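Local coordinates for ferric-siderophore receptor protein (Streptomyces coelicolor, PDB 2X4L) that probably binds ferric siderophores outside the cell and hands them to a membrane transporter, at residues Asp261-Asp266 with Gly280-Leu285; Glu248-Ser251 with Asp256-Pro259; Gln292-Ser297 with Ala315-Asn320. All coordinates share one frame; numbering follows the deposited sequence.

Interaction 1: Asp261-Asp266 with Gly280-Leu285; sequences DVIIMD and GTWKQL
This is strand-to-helix packing in the hydrophobic core of one lobe of the binding protein. Ile263 and Met265 of strand 262-266 meet Trp282 and Leu285, which lie in and just after the short helix 280-283. Ile263 and Met265 are two apart in the strand, so both side chains leave the same face of the sheet and point to the helix.

The indole of Trp282 is the centre of the contact. Its CG lies anti to the backbone N (chi1 164°), and this swings the six-membered ring out toward the strand. The ring comes from the opposite direction to both strand side chains, and its far corner, CZ3 and CH2, does the touching. Met265 CG lies 3.7 Å from Trp282 CH2. The bend of Met265 at chi2 (-60°) folds the sulfur beside the same corner; chi3 then turns the CE methyl. Met265 SD lies 4.8 Å from the centroid of the six-membered ring of Trp282, a Met-aromatic contact. The sulfur sits obliquely to the ring, 62° off its normal.

Ile263 reaches over with its CD1 methyl alone. This methyl is 4.1 Å from Trp282 CZ3 and 3.7 Å from Leu285 CD1, so it touches both partners. The side chains of Ile263 and Leu285 cross at about a right angle. Leu285 is the N-cap residue of the next helix, and Leu285 N is hydrogen-bonded to Trp282 O, which ties the turn between the two helices. All four touching residues are buried, and the contacts are apolar apart from the sulfur beside the indole.

Around them, Ile263 also packs on Leu202 of strand 200-206 and on Ala287 of helix 286-289. Met265 touches Ala206 and Val293 in the strands flanking its own, and Trp282 leans on Val288 of helix 286-289.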
loop_
_atom_site.group_PDB
_atom_site.type_symbol
_atom_site.label_atom_id
_atom_site.label_comp_id
_atom_site.label_asym_id
_atom_site.label_seq_id
_atom_site.Cartn_x
_atom_site.Cartn_y
_atom_site.Cartn_z
ATOM N N ASP A 261 -13.774 -1.300 -17.977
ATOM C CA ASP A 261 -14.134 -2.672 -18.024
ATOM C C ASP A 261 -13.877 -3.392 -16.686
ATOM O O ASP A 261 -14.633 -4.271 -16.263
ATOM C CB ASP A 261 -13.378 -3.376 -19.148
ATOM C CG ASP A 261 -13.595 -2.686 -20.438
ATOM O OD1 ASP A 261 -14.767 -2.450 -20.809
ATOM O OD2 ASP A 261 -12.671 -2.128 -21.070
ATOM N N VAL A 262 -12.777 -3.014 -16.014
ATOM C CA VAL A 262 -12.440 -3.577 -14.695
ATOM C C VAL A 262 -12.214 -2.361 -13.796
ATOM O O VAL A 262 -11.503 -1.396 -14.198
ATOM C CB VAL A 262 -11.125 -4.398 -14.745
ATOM C CG1 VAL A 262 -10.703 -4.775 -13.348
ATOM C CG2 VAL A 262 -11.357 -5.614 -15.615
ATOM N N ILE A 263 -12.832 -2.369 -12.625
ATOM C CA ILE A 263 -12.552 -1.298 -11.606
ATOM C C ILE A 263 -11.840 -1.924 -10.418
ATOM O O ILE A 263 -12.284 -2.979 -9.916
ATOM C CB ILE A 263 -13.856 -0.647 -11.191
ATOM C CG1 ILE A 263 -14.551 -0.102 -12.402
ATOM C CG2 ILE A 263 -13.554 0.456 -10.122
ATOM C CD1 ILE A 263 -16.016 0.528 -12.057
ATOM N N ILE A 264 -10.717 -1.288 -9.992
ATOM C CA ILE A 264 -9.973 -1.725 -8.830
ATOM C C ILE A 264 -10.176 -0.679 -7.742
ATOM O O ILE A 264 -9.873 0.532 -7.980
ATOM C CB ILE A 264 -8.539 -2.045 -9.165
ATOM C CG1 ILE A 264 -7.662 -0.842 -9.616
ATOM C CG2 ILE A 264 -8.569 -3.117 -10.383
ATOM C CD1 ILE A 264 -6.143 -1.134 -9.834
ATOM N N MET A 265 -10.801 -1.080 -6.628
ATOM C CA MET A 265 -11.229 -0.126 -5.602
ATOM C C MET A 265 -10.358 -0.236 -4.344
ATOM O O MET A 265 -10.161 -1.304 -3.784
ATOM C CB MET A 265 -12.678 -0.412 -5.197
ATOM C CG MET A 265 -13.698 -0.006 -6.324
ATOM S SD MET A 265 -13.680 1.663 -6.754
ATOM C CE MET A 265 -14.314 2.415 -5.245
ATOM N N ASP A 266 -9.942 0.933 -3.871
ATOM C CA ASP A 266 -9.189 1.100 -2.638
ATOM C C ASP A 266 -9.808 0.218 -1.531
ATOM O O ASP A 266 -11.029 0.296 -1.237
ATOM C CB ASP A 266 -9.327 2.581 -2.249
ATOM C CG ASP A 266 -8.329 3.061 -1.192
ATOM O OD1 ASP A 266 -7.791 2.297 -0.412
ATOM O OD2 ASP A 266 -8.195 4.308 -1.210
ATOM N N GLY A 280 -26.638 4.938 -6.717
ATOM C CA GLY A 280 -27.232 4.370 -7.940
ATOM C C GLY A 280 -26.416 4.464 -9.201
ATOM O O GLY A 280 -26.383 3.542 -9.996
ATOM N N THR A 281 -25.650 5.542 -9.305
ATOM C CA THR A 281 -24.773 5.739 -10.457
ATOM C C THR A 281 -23.673 4.671 -10.494
ATOM O O THR A 281 -23.290 4.209 -11.542
ATOM C CB THR A 281 -24.148 7.132 -10.398
ATOM O OG1 THR A 281 -25.234 8.089 -10.261
ATOM C CG2 THR A 281 -23.487 7.432 -11.705
ATOM N N TRP A 282 -23.128 4.346 -9.323
ATOM C CA TRP A 282 -22.146 3.242 -9.206
ATOM C C TRP A 282 -22.760 1.884 -9.596
ATOM O O TRP A 282 -22.175 1.097 -10.365
ATOM C CB TRP A 282 -21.670 3.243 -7.752
ATOM C CG TRP A 282 -20.958 1.914 -7.386
ATOM C CD1 TRP A 282 -21.503 0.781 -6.829
ATOM C CD2 TRP A 282 -19.568 1.616 -7.626
ATOM N NE1 TRP A 282 -20.535 -0.215 -6.722
ATOM C CE2 TRP A 282 -19.353 0.288 -7.199
ATOM C CE3 TRP A 282 -18.486 2.333 -8.238
ATOM C CZ2 TRP A 282 -18.109 -0.347 -7.277
ATOM C CZ3 TRP A 282 -17.242 1.688 -8.275
ATOM C CH2 TRP A 282 -17.099 0.347 -7.808
ATOM N N LYS A 283 -23.934 1.618 -9.046
ATOM C CA LYS A 283 -24.549 0.302 -9.239
ATOM C C LYS A 283 -24.902 0.080 -10.693
ATOM O O LYS A 283 -25.023 -1.088 -11.138
ATOM C CB LYS A 283 -25.849 0.219 -8.381
ATOM C CG LYS A 283 -25.577 0.106 -6.881
ATOM C CD LYS A 283 -26.760 -0.464 -6.089
ATOM C CE LYS A 283 -27.731 0.628 -5.771
ATOM N NZ LYS A 283 -28.290 0.355 -4.420
ATOM N N GLN A 284 -25.034 1.148 -11.427
ATOM C CA GLN A 284 -25.310 1.044 -12.823
ATOM C C GLN A 284 -24.103 0.989 -13.749
ATOM O O GLN A 284 -24.239 0.892 -14.899
ATOM C CB GLN A 284 -26.260 2.133 -13.243
ATOM C CG GLN A 284 -27.663 1.921 -12.625
ATOM C CD GLN A 284 -28.297 0.591 -13.036
ATOM O OE1 GLN A 284 -28.660 -0.251 -12.193
ATOM N NE2 GLN A 284 -28.423 0.394 -14.334
ATOM N N LEU A 285 -22.903 1.033 -13.181
ATOM C CA LEU A 285 -21.686 0.951 -13.986
ATOM C C LEU A 285 -21.578 -0.398 -14.699
ATOM O O LEU A 285 -21.794 -1.446 -14.089
ATOM C CB LEU A 285 -20.450 1.188 -13.117
ATOM C CG LEU A 285 -20.188 2.635 -12.693
ATOM C CD1 LEU A 285 -18.970 2.717 -11.785
ATOM C CD2 LEU A 285 -20.015 3.530 -13.910
#

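Interaction 2: Glu248-Ser251 with Asp256-Pro259; sequences ESLS and DKYP
Glu248 and Tyr258 approach from opposite directions, and the carboxylate of one meets the hydroxyl of the other. Lys257 comes across Glu248 at about a right angle and takes the second carboxylate oxygen. The acid is therefore shared between two neighbours in sequence, one oxygen each.

Tyr258 OH is hydrogen-bonded to Glu248 OE1; the modelled 2.4 Å is very short, and the exact length is doubtful. OE1 lies at the edge of the phenol ring and in its plane. The carboxylate itself is turned 66° from the ring. Lys257 NZ donates to Glu248 OE2 at 2.9 Å and makes a salt bridge. It uses the syn lone pair of OE2, on the side of OE1. The lysine charge would probably favour the ionised form of Glu248.

Torsions bring these groups together. Glu248 is fully extended, with CG anti to the backbone N (chi1 178°), and so spans the gap from its strand. Lys257 is extended too. Its CG lies 3.8 Å above the ring plane of Tyr258, over the ring centre, and its chain runs on toward the acid. Further along, Lys257 CD rests 3.9 Å from Leu250 CD2, crossing the leucine side chain at about a right angle. The aliphatic part of the lysine thus packs on the ring with CG and on the leucine with CD.

The segment 256-259 is part of the loop that leads from strand 247-251 to strand 262-266. Strand 247-251 pairs with strand 210-214, where Leu250 touches Val213. Tyr258 packs on Leu202 of strand 200-206 and on Val233 and Pro235.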
loop_
_atom_site.group_PDB
_atom_site.type_symbol
_atom_site.label_atom_id
_atom_site.label_comp_id
_atom_site.label_asym_id
_atom_site.label_seq_id
_atom_site.Cartn_x
_atom_site.Cartn_y
_atom_site.Cartn_z
ATOM N N GLU A 248 -8.189 12.462 -9.555
ATOM C CA GLU A 248 -9.302 13.375 -9.914
ATOM C C GLU A 248 -10.456 13.081 -8.980
ATOM O O GLU A 248 -10.756 11.891 -8.668
ATOM C CB GLU A 248 -9.750 13.062 -11.318
ATOM C CG GLU A 248 -10.957 13.921 -11.808
ATOM C CD GLU A 248 -11.342 13.593 -13.191
ATOM O OE1 GLU A 248 -10.923 12.562 -13.739
ATOM O OE2 GLU A 248 -12.176 14.371 -13.700
ATOM N N SER A 249 -11.117 14.122 -8.468
ATOM C CA SER A 249 -12.321 13.952 -7.600
ATOM C C SER A 249 -13.543 14.086 -8.455
ATOM O O SER A 249 -13.725 15.108 -9.158
ATOM C CB SER A 249 -12.336 15.005 -6.504
ATOM O OG SER A 249 -11.163 14.902 -5.737
ATOM N N LEU A 250 -14.433 13.128 -8.339
ATOM C CA LEU A 250 -15.687 13.198 -9.061
ATOM C C LEU A 250 -16.862 13.142 -8.088
ATOM O O LEU A 250 -16.884 12.374 -7.109
ATOM C CB LEU A 250 -15.809 12.016 -9.980
ATOM C CG LEU A 250 -14.831 11.957 -11.153
ATOM C CD1 LEU A 250 -15.128 10.576 -11.804
ATOM C CD2 LEU A 250 -15.069 13.122 -12.096
ATOM N N SER A 251 -17.931 13.871 -8.420
ATOM C CA SER A 251 -19.177 13.695 -7.630
ATOM C C SER A 251 -19.762 12.336 -7.888
ATOM O O SER A 251 -19.504 11.748 -8.948
ATOM C CB SER A 251 -20.227 14.759 -8.046
ATOM O OG SER A 251 -19.738 16.029 -7.706
ATOM N N ASP A 256 -19.696 7.791 -13.856
ATOM C CA ASP A 256 -19.644 7.236 -15.202
ATOM C C ASP A 256 -18.835 8.055 -16.233
ATOM O O ASP A 256 -18.881 7.790 -17.422
ATOM C CB ASP A 256 -21.079 7.017 -15.719
ATOM C CG ASP A 256 -21.941 8.317 -15.654
ATOM O OD1 ASP A 256 -21.569 9.401 -15.146
ATOM O OD2 ASP A 256 -23.147 8.258 -16.059
ATOM N N LYS A 257 -17.998 8.970 -15.759
ATOM C CA LYS A 257 -17.220 9.795 -16.668
ATOM C C LYS A 257 -16.413 9.019 -17.687
ATOM O O LYS A 257 -16.326 9.452 -18.867
ATOM C CB LYS A 257 -16.357 10.803 -15.890
ATOM C CG LYS A 257 -15.509 11.701 -16.728
ATOM C CD LYS A 257 -14.771 12.802 -15.983
ATOM C CE LYS A 257 -13.937 13.573 -16.977
ATOM N NZ LYS A 257 -13.222 14.727 -16.373
ATOM N N TYR A 258 -15.709 7.988 -17.185
ATOM C CA TYR A 258 -14.788 7.207 -17.993
ATOM C C TYR A 258 -15.332 5.788 -18.191
ATOM O O TYR A 258 -15.627 5.067 -17.240
ATOM C CB TYR A 258 -13.401 7.057 -17.294
ATOM C CG TYR A 258 -12.810 8.388 -16.971
ATOM C CD1 TYR A 258 -12.279 9.164 -17.956
ATOM C CD2 TYR A 258 -12.772 8.819 -15.680
ATOM C CE1 TYR A 258 -11.723 10.407 -17.670
ATOM C CE2 TYR A 258 -12.240 10.026 -15.359
ATOM C CZ TYR A 258 -11.723 10.841 -16.404
ATOM O OH TYR A 258 -11.134 12.076 -16.129
ATOM N N PRO A 259 -15.363 5.335 -19.427
ATOM C CA PRO A 259 -15.793 3.933 -19.639
ATOM C C PRO A 259 -14.657 3.009 -19.082
ATOM O O PRO A 259 -13.465 3.240 -19.361
ATOM C CB PRO A 259 -15.874 3.862 -21.144
ATOM C CG PRO A 259 -16.277 5.317 -21.506
ATOM C CD PRO A 259 -15.374 6.115 -20.685
#

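Interaction 3: Gln292-Ser297 with Ala315-Asn320; sequences QVIARS and AEAIEN
This is a small surface contact between an edge strand and a long helix. Ile294 lies on strand 293-296, and Ala317 is near the end of helix 304-320, which covers this face of the mixed sheet. In the sheet, the backbone of Ile294 pairs with Ile263 and Met265.

Both branches of the isoleucine meet one methyl. Ile294 CD1 lies 4.1 Å from Ala317 CB, and Ile294 CG2 lies 4.2 Å from the same carbon. With chi1 at 62°, CG1 sits between the backbone N and the carbonyl carbon. CG2 and the CD1 tip of the other branch then both border the alanine. The small side chain of Ala317 lets the helix backbone come close: its CA is 6.8 Å from the CA of Gln292, just before the strand. The methyl of Ala317 also touches Val262 of the neighbouring strand 262-266, and Ile294 packs on Ile264 there and on Asn313 of the same helix.

Across the two segments the contact is made by apolar packing of methyl groups. Methyl-to-methyl packing has little directionality, so it fits the helix to the sheet by shape and not by specific bonds.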
loop_
_atom_site.group_PDB
_atom_site.type_symbol
_atom_site.label_atom_id
_atom_site.label_comp_id
_atom_site.label_asym_id
_atom_site.label_seq_id
_atom_site.Cartn_x
_atom_site.Cartn_y
_atom_site.Cartn_z
ATOM N N GLN A 292 -17.095 -7.101 -12.457
ATOM C CA GLN A 292 -15.690 -6.919 -12.800
ATOM C C GLN A 292 -15.022 -5.852 -11.925
ATOM O O GLN A 292 -14.402 -4.945 -12.393
ATOM C CB GLN A 292 -15.545 -6.622 -14.307
ATOM C CG GLN A 292 -15.949 -7.855 -15.059
ATOM C CD GLN A 292 -15.992 -7.728 -16.567
ATOM O OE1 GLN A 292 -15.706 -6.691 -17.159
ATOM N NE2 GLN A 292 -16.351 -8.825 -17.195
ATOM N N VAL A 293 -15.236 -5.952 -10.636
ATOM C CA VAL A 293 -14.673 -5.038 -9.614
ATOM C C VAL A 293 -13.866 -5.931 -8.691
ATOM O O VAL A 293 -14.337 -6.957 -8.152
ATOM C CB VAL A 293 -15.787 -4.331 -8.858
ATOM C CG1 VAL A 293 -15.217 -3.373 -7.792
ATOM C CG2 VAL A 293 -16.708 -3.475 -9.837
ATOM N N ILE A 294 -12.629 -5.507 -8.429
ATOM C CA ILE A 294 -11.792 -6.131 -7.443
ATOM C C ILE A 294 -11.184 -5.158 -6.531
ATOM O O ILE A 294 -11.349 -3.926 -6.726
ATOM C CB ILE A 294 -10.662 -6.958 -8.130
ATOM C CG1 ILE A 294 -9.727 -6.109 -8.978
ATOM C CG2 ILE A 294 -11.272 -8.166 -8.914
ATOM C CD1 ILE A 294 -8.357 -6.854 -9.288
ATOM N N ALA A 295 -10.347 -5.561 -5.575
ATOM C CA ALA A 295 -9.624 -4.613 -4.719
ATOM C C ALA A 295 -8.378 -4.064 -5.383
ATOM O O ALA A 295 -7.757 -4.723 -6.232
ATOM C CB ALA A 295 -9.241 -5.331 -3.416
ATOM N N ARG A 296 -8.042 -2.844 -4.979
ATOM C CA ARG A 296 -6.758 -2.279 -5.159
ATOM C C ARG A 296 -6.180 -2.014 -3.751
ATOM O O ARG A 296 -6.956 -1.538 -2.904
ATOM C CB ARG A 296 -6.843 -0.898 -5.840
ATOM C CG ARG A 296 -5.428 -0.241 -5.984
ATOM C CD ARG A 296 -5.479 1.216 -6.525
ATOM N NE ARG A 296 -4.134 1.735 -6.431
ATOM C CZ ARG A 296 -3.860 3.034 -6.318
ATOM N NH1 ARG A 296 -4.858 3.967 -6.264
ATOM N NH2 ARG A 296 -2.568 3.385 -6.107
ATOM N N SER A 297 -4.861 -2.218 -3.563
ATOM C CA SER A 297 -4.215 -1.795 -2.311
ATOM C C SER A 297 -3.327 -0.585 -2.603
ATOM O O SER A 297 -2.173 -0.750 -3.046
ATOM C CB SER A 297 -3.379 -2.965 -1.775
ATOM O OG SER A 297 -4.215 -4.016 -1.376
ATOM N N ALA A 315 -4.274 -9.656 -12.791
ATOM C CA ALA A 315 -4.238 -10.563 -13.927
ATOM C C ALA A 315 -5.530 -11.388 -14.136
ATOM O O ALA A 315 -6.041 -11.471 -15.249
ATOM C CB ALA A 315 -3.041 -11.522 -13.836
ATOM N N GLU A 316 -6.026 -11.980 -13.053
ATOM C CA GLU A 316 -7.245 -12.775 -13.120
ATOM C C GLU A 316 -8.417 -11.935 -13.655
ATOM O O GLU A 316 -9.195 -12.410 -14.485
ATOM C CB GLU A 316 -7.559 -13.334 -11.725
ATOM C CG GLU A 316 -8.849 -14.158 -11.698
ATOM C CD GLU A 316 -9.130 -14.651 -10.317
ATOM O OE1 GLU A 316 -9.133 -13.910 -9.318
ATOM O OE2 GLU A 316 -9.306 -15.860 -10.202
ATOM N N ALA A 317 -8.562 -10.705 -13.170
ATOM C CA ALA A 317 -9.652 -9.898 -13.567
ATOM C C ALA A 317 -9.547 -9.590 -15.074
ATOM O O ALA A 317 -10.511 -9.725 -15.820
ATOM C CB ALA A 317 -9.668 -8.568 -12.738
ATOM N N ILE A 318 -8.316 -9.284 -15.522
ATOM C CA ILE A 318 -8.144 -8.964 -16.950
ATOM C C ILE A 318 -8.346 -10.185 -17.829
ATOM O O ILE A 318 -8.983 -10.108 -18.880
ATOM C CB ILE A 318 -6.733 -8.329 -17.162
ATOM C CG1 ILE A 318 -6.741 -6.899 -16.515
ATOM C CG2 ILE A 318 -6.400 -8.159 -18.702
ATOM C CD1 ILE A 318 -5.297 -6.308 -16.511
ATOM N N GLU A 319 -7.826 -11.313 -17.391
ATOM C CA GLU A 319 -7.981 -12.585 -18.148
ATOM C C GLU A 319 -9.437 -12.914 -18.418
ATOM O O GLU A 319 -9.766 -13.372 -19.513
ATOM C CB GLU A 319 -7.322 -13.770 -17.343
ATOM C CG GLU A 319 -5.812 -13.693 -17.315
ATOM C CD GLU A 319 -5.187 -14.423 -16.159
ATOM O OE1 GLU A 319 -5.954 -15.072 -15.339
ATOM O OE2 GLU A 319 -3.931 -14.351 -16.001
ATOM N N ASN A 320 -10.280 -12.626 -17.429
ATOM C CA ASN A 320 -11.692 -13.045 -17.516
ATOM C C ASN A 320 -12.638 -11.929 -17.890
ATOM O O ASN A 320 -13.812 -12.234 -18.183
ATOM C CB ASN A 320 -12.012 -13.684 -16.221
ATOM C CG ASN A 320 -11.166 -14.950 -16.052
ATOM O OD1 ASN A 320 -10.148 -15.002 -15.303
ATOM N ND2 ASN A 320 -11.534 -15.993 -16.827
#

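All three interactions reach the same mixed sheet. Interactions 1 and 3 share neighbouring strands: Met265 N and Ile294 O are 2.9 Å apart, probably hydrogen-bonded. Short helix 280-283 and long helix 304-320 pack on opposite faces of this strand pair. Interaction 1 is core, with an indole, a sulfur and aliphatic groups buried. Interaction 3 is a surface contact of methyl groups. Interaction 2 is partly buried and differs in kind, since a charged and hydroxyl network joins a strand to its following loop. It touches interaction 1 through Leu285 and Asp256. Interactions 2 and 3 do not touch; their nearest atoms are about 10 Å apart.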